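Flower-specific defensin (Nicotiana alata, PDB 4AAZ) defends the plant against fungal pathogens such as Fusarium oxysporum and Botrytis cinerea and slows the growth of Helicoverpa caterpillars. Local coordinates at residues T5-F10 with C41-P46. Numbering follows the deposited sequence.
Sequences TESNTF and CLCTKP
Thr5 and Cys43 face each other as an antiparallel hydrogen-bonded pair, closed by Thr5 N to Cys43 O at 2.8 Å with an N-H...O angle of 165° and by the return bond from Cys43 N to Thr5 O. Past the non-hydrogen-bonded pair Glu6–Leu42, Ser7 N still reaches Cys41 O at 2.8 Å, so the pairing continues one bond into the loop.

The tight side is built on two cystine sulfurs. Ser7 CB lies 3.6 Å from Cys41 SG and equally close to Cys43 SG, sulfurs bonded to Cys20 SG and Cys24 SG of helix 17-26, respectively. Ser7 OG, anti to its backbone N (chi1 173°), turns back into the loop and accepts Phe10 N, an ST motif; Glu27 is a further hydrogen-bond partner of this hydroxyl. Phe10 then meets Cys41 obliquely: CD2 is 3.4 Å from Cys41 CB, and Cys41 SG sits 4.4 Å from the ring centroid, 29° off its normal.

The other face is looser and more open to solvent. Leu42 CD2 touches Glu6 CA at 3.9 Å, while the extended Glu6 chain runs beside Cys41 O to a carboxylate shared between Arg40, through a salt bridge at OE1, and a water that donates to OE2 and accepts Cys41 N.

Edge strand 2-6 pairs here with the central strand 41-46 of the cystine-stabilised alpha-beta fold of plant defensins: backbone bonds set the register, and disulfides tie strand 41-46 covalently to the helix. The chemistry implies that covalent links and close sulfur and aromatic contacts hold the cystine side, a salt bridge and a water bridge near solvent the Glu6 side.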
loop_
_atom_site.group_PDB
_atom_site.type_symbol
_atom_site.label_atom_id
_atom_site.label_comp_id
_atom_site.label_asym_id
_atom_site.label_seq_id
_atom_site.Cartn_x
_atom_site.Cartn_y
_atom_site.Cartn_z
ATOM N N THR A 5 -6.625 2.099 0.677
ATOM C CA THR A 5 -6.423 3.340 -0.068
ATOM C C THR A 5 -5.119 3.186 -0.848
ATOM O O THR A 5 -4.098 2.868 -0.241
ATOM C CB THR A 5 -6.293 4.533 0.881
ATOM O OG1 THR A 5 -7.471 4.627 1.693
ATOM C CG2 THR A 5 -6.102 5.809 0.105
ATOM N N GLU A 6 -5.129 3.394 -2.164
ATOM C CA GLU A 6 -3.895 3.310 -2.935
ATOM C C GLU A 6 -2.862 4.273 -2.403
ATOM O O GLU A 6 -3.162 5.442 -2.108
ATOM C CB GLU A 6 -4.147 3.555 -4.415
ATOM C CG GLU A 6 -2.931 3.283 -5.278
ATOM C CD GLU A 6 -3.197 3.199 -6.764
ATOM O OE1 GLU A 6 -4.335 3.523 -7.222
ATOM O OE2 GLU A 6 -2.258 2.821 -7.507
ATOM N N SER A 7 -1.634 3.816 -2.260
ATOM C CA SER A 7 -0.532 4.679 -1.873
ATOM C C SER A 7 -0.359 5.862 -2.784
ATOM O O SER A 7 -0.357 5.729 -4.011
ATOM C CB SER A 7 0.764 3.860 -1.886
ATOM O OG SER A 7 1.936 4.673 -1.676
ATOM N N ASN A 8 -0.145 7.036 -2.187
ATOM C CA ASN A 8 0.094 8.232 -2.993
ATOM C C ASN A 8 1.545 8.479 -3.340
ATOM O O ASN A 8 1.835 9.274 -4.218
ATOM C CB ASN A 8 -0.492 9.432 -2.279
ATOM C CG ASN A 8 -2.010 9.361 -2.199
ATOM O OD1 ASN A 8 -2.661 9.086 -3.194
ATOM N ND2 ASN A 8 -2.581 9.608 -1.018
ATOM N N THR A 9 2.451 7.829 -2.625
ATOM C CA THR A 9 3.883 8.037 -2.798
ATOM C C THR A 9 4.668 6.858 -3.348
ATOM O O THR A 9 5.827 7.003 -3.695
ATOM C CB THR A 9 4.564 8.493 -1.473
ATOM O OG1 THR A 9 4.692 7.403 -0.537
ATOM C CG2 THR A 9 3.829 9.641 -0.853
ATOM N N PHE A 10 4.083 5.668 -3.392
ATOM C CA PHE A 10 4.823 4.514 -3.916
ATOM C C PHE A 10 4.990 4.625 -5.425
ATOM O O PHE A 10 3.999 4.796 -6.134
ATOM C CB PHE A 10 4.073 3.216 -3.605
ATOM C CG PHE A 10 4.709 1.984 -4.166
ATOM C CD1 PHE A 10 5.780 1.379 -3.531
ATOM C CD2 PHE A 10 4.221 1.411 -5.318
ATOM C CE1 PHE A 10 6.357 0.247 -4.051
ATOM C CE2 PHE A 10 4.779 0.287 -5.837
ATOM C CZ PHE A 10 5.851 -0.316 -5.207
ATOM N N CYS A 41 0.003 -0.592 -5.172
ATOM C CA CYS A 41 0.301 -0.610 -3.748
ATOM C C CYS A 41 -0.892 -0.062 -2.991
ATOM O O CYS A 41 -1.212 1.141 -3.122
ATOM C CB CYS A 41 1.541 0.226 -3.503
ATOM S SG CYS A 41 1.964 0.439 -1.760
ATOM N N LEU A 42 -1.571 -0.942 -2.257
ATOM C CA LEU A 42 -2.740 -0.561 -1.485
ATOM C C LEU A 42 -2.377 -0.495 -0.025
ATOM O O LEU A 42 -1.927 -1.486 0.571
ATOM C CB LEU A 42 -3.889 -1.542 -1.710
ATOM C CG LEU A 42 -4.334 -1.700 -3.164
ATOM C CD1 LEU A 42 -5.467 -2.764 -3.253
ATOM C CD2 LEU A 42 -4.786 -0.379 -3.736
ATOM N N CYS A 43 -2.569 0.684 0.551
ATOM C CA CYS A 43 -2.350 0.888 1.971
ATOM C C CYS A 43 -3.596 0.525 2.762
ATOM O O CYS A 43 -4.732 0.686 2.266
ATOM C CB CYS A 43 -1.997 2.349 2.276
ATOM S SG CYS A 43 -0.616 3.014 1.313
ATOM N N THR A 44 -3.407 0.071 3.992
ATOM C CA THR A 44 -4.525 -0.225 4.867
ATOM C C THR A 44 -4.341 0.435 6.225
ATOM O O THR A 44 -3.208 0.592 6.708
ATOM C CB THR A 44 -4.731 -1.735 5.061
ATOM O OG1 THR A 44 -3.494 -2.361 5.422
ATOM C CG2 THR A 44 -5.239 -2.362 3.800
ATOM N N LYS A 45 -5.452 0.836 6.838
ATOM C CA LYS A 45 -5.444 1.275 8.233
ATOM C C LYS A 45 -6.850 1.093 8.770
ATOM O O LYS A 45 -7.788 0.966 7.979
ATOM C CB LYS A 45 -4.981 2.738 8.358
ATOM C CG LYS A 45 -5.911 3.779 7.766
ATOM C CD LYS A 45 -5.323 5.174 7.936
ATOM C CE LYS A 45 -6.180 6.243 7.304
ATOM N NZ LYS A 45 -5.543 7.592 7.455
ATOM N N PRO A 46 -7.023 1.075 10.093
ATOM C CA PRO A 46 -8.357 0.952 10.678
ATOM C C PRO A 46 -9.252 2.089 10.232
ATOM O O PRO A 46 -8.815 3.231 10.093
ATOM C CB PRO A 46 -8.092 1.028 12.187
ATOM C CG PRO A 46 -6.686 0.460 12.326
ATOM C CD PRO A 46 -5.965 1.040 11.119
HETATM O O HOH W 1 0.114 1.855 -6.610
#